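PDB 2HFS: mevalonate kinase, putative from Leishmania major, which probably phosphorylates (R)-mevalonate with ATP to give (R)-5-phosphomevalonate and ADP, an early step of isoprenoid and sterol biosynthesis. Local coordinates for residues Gln243-Leu248 against Val293-Ser298. Sequence-based numbering, arbitrary orientation.
Sequences QRLGQL and VALAAS
The peptide plane joining Leu245 to Gly246 turns its outer face to Leu295, whose CD2 methyl sits over it, 4.2 Å from Gly246 N. The opposite face looks into helix 242-258, and the N-H and C=O edges run roughly along the helix, so the methyl meets the broad side of the amide rather than a hydrogen-bonding edge. Gly246 has no side chain, so its bare backbone is what Leu295 covers; their CA atoms, 6.4 Å apart, are the nearest pair across the segments. Beside the amide, Leu245 lays its own CD2 against the same Leu295 CD2 at 4.0 Å. The two leucine side chains cross at about a right angle, meeting through one methyl each. Leu245 is buried and aimed at the strand, so a branched, wholly apolar side chain suits it.

Leu295 points toward the helix from its alpha carbon, and with CG anti to the backbone N (chi1 178°) the chain carries CD2 out to the helix. Its main chain is hydrogen-bonded to Leu279 and Gly280, while the side chain also rests on Leu188 and Leu190 of the adjacent strand 188-194. A leucine here can thus touch both a neighbouring strand and the helix that packs on this face of the sheet.

The contact joins helix 242-258 to one face of the four-stranded antiparallel sheet, consistent with the ferredoxin-like C-terminal domain of GHMP kinases. Between the two segments there is no hydrogen bond or salt bridge; their buried junction, a modest 95 Å², rests on dispersion and the exclusion of water from leucine methyls.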
loop_
_atom_site.group_PDB
_atom_site.type_symbol
_atom_site.label_atom_id
_atom_site.label_comp_id
_atom_site.label_asym_id
_atom_site.label_seq_id
_atom_site.Cartn_x
_atom_site.Cartn_y
_atom_site.Cartn_z
ATOM N N GLN A 243 -14.019 13.988 -11.192
ATOM C CA GLN A 243 -13.279 15.156 -11.671
ATOM C C GLN A 243 -12.802 16.017 -10.494
ATOM O O GLN A 243 -11.661 16.473 -10.463
ATOM C CB GLN A 243 -14.131 15.968 -12.641
ATOM C CG GLN A 243 -13.388 17.075 -13.346
ATOM C CD GLN A 243 -14.307 17.893 -14.226
ATOM O OE1 GLN A 243 -14.939 17.348 -15.143
ATOM N NE2 GLN A 243 -14.405 19.192 -13.945
ATOM N N ARG A 244 -13.686 16.230 -9.528
ATOM C CA ARG A 244 -13.352 17.023 -8.364
ATOM C C ARG A 244 -12.356 16.283 -7.488
ATOM O O ARG A 244 -11.435 16.890 -6.922
ATOM C CB ARG A 244 -14.600 17.333 -7.554
ATOM C CG ARG A 244 -14.285 18.036 -6.255
ATOM C CD ARG A 244 -15.413 18.853 -5.693
ATOM N NE ARG A 244 -15.357 18.887 -4.231
ATOM C CZ ARG A 244 -16.192 18.224 -3.436
ATOM N NH1 ARG A 244 -17.180 17.476 -3.941
ATOM N NH2 ARG A 244 -16.058 18.325 -2.126
ATOM N N LEU A 245 -12.557 14.975 -7.352
ATOM C CA LEU A 245 -11.621 14.163 -6.605
ATOM C C LEU A 245 -10.215 14.354 -7.171
ATOM O O LEU A 245 -9.258 14.512 -6.414
ATOM C CB LEU A 245 -12.026 12.686 -6.622
ATOM C CG LEU A 245 -11.155 11.808 -5.708
ATOM C CD1 LEU A 245 -11.473 12.039 -4.240
ATOM C CD2 LEU A 245 -11.272 10.324 -6.065
ATOM N N GLY A 246 -10.108 14.369 -8.494
ATOM C CA GLY A 246 -8.825 14.542 -9.176
ATOM C C GLY A 246 -8.172 15.891 -8.918
ATOM O O GLY A 246 -6.984 15.981 -8.597
ATOM N N GLN A 247 -8.958 16.954 -9.068
ATOM C CA GLN A 247 -8.499 18.293 -8.732
ATOM C C GLN A 247 -7.936 18.397 -7.295
ATOM O O GLN A 247 -6.927 19.074 -7.071
ATOM C CB GLN A 247 -9.607 19.321 -8.984
ATOM C CG GLN A 247 -9.134 20.790 -8.885
ATOM C CD GLN A 247 -7.714 21.023 -9.415
ATOM O OE1 GLN A 247 -7.376 20.650 -10.562
ATOM N NE2 GLN A 247 -6.874 21.639 -8.575
ATOM N N LEU A 248 -8.580 17.722 -6.349
ATOM C CA LEU A 248 -8.168 17.701 -4.942
ATOM C C LEU A 248 -6.847 16.955 -4.745
ATOM O O LEU A 248 -5.993 17.391 -3.975
ATOM C CB LEU A 248 -9.273 17.095 -4.060
ATOM C CG LEU A 248 -10.541 17.959 -3.887
ATOM C CD1 LEU A 248 -11.748 17.105 -3.615
ATOM C CD2 LEU A 248 -10.362 19.019 -2.794
ATOM N N VAL A 293 0.657 8.361 -8.150
ATOM C CA VAL A 293 -0.620 7.794 -8.546
ATOM C C VAL A 293 -1.392 8.818 -9.381
ATOM O O VAL A 293 -1.401 10.007 -9.055
ATOM C CB VAL A 293 -1.447 7.342 -7.311
ATOM C CG1 VAL A 293 -1.687 8.506 -6.302
ATOM C CG2 VAL A 293 -2.744 6.758 -7.748
ATOM N N ALA A 294 -1.999 8.353 -10.471
ATOM C CA ALA A 294 -2.832 9.218 -11.313
ATOM C C ALA A 294 -4.232 8.618 -11.344
ATOM O O ALA A 294 -4.377 7.384 -11.339
ATOM C CB ALA A 294 -2.252 9.305 -12.721
ATOM N N LEU A 295 -5.251 9.478 -11.367
ATOM C CA LEU A 295 -6.638 9.017 -11.534
ATOM C C LEU A 295 -7.103 9.240 -12.970
ATOM O O LEU A 295 -7.012 10.350 -13.486
ATOM C CB LEU A 295 -7.582 9.737 -10.577
ATOM C CG LEU A 295 -9.074 9.405 -10.640
ATOM C CD1 LEU A 295 -9.397 7.967 -10.139
ATOM C CD2 LEU A 295 -9.855 10.424 -9.853
ATOM N N ALA A 296 -7.604 8.186 -13.597
ATOM C CA ALA A 296 -8.113 8.264 -14.973
ATOM C C ALA A 296 -9.639 8.257 -14.942
ATOM O O ALA A 296 -10.236 7.739 -13.999
ATOM C CB ALA A 296 -7.591 7.084 -15.806
ATOM N N ALA A 297 -10.270 8.810 -15.977
ATOM C CA ALA A 297 -11.734 8.913 -16.001
ATOM C C ALA A 297 -12.383 7.607 -16.437
ATOM O O ALA A 297 -13.567 7.372 -16.162
ATOM C CB ALA A 297 -12.190 10.062 -16.911
ATOM N N SER A 298 -11.602 6.769 -17.115
ATOM C CA SER A 298 -12.078 5.516 -17.682
ATOM C C SER A 298 -10.881 4.620 -17.978
ATOM O O SER A 298 -9.741 5.019 -17.758
ATOM C CB SER A 298 -12.834 5.789 -18.980
ATOM O OG SER A 298 -11.959 6.314 -19.962
#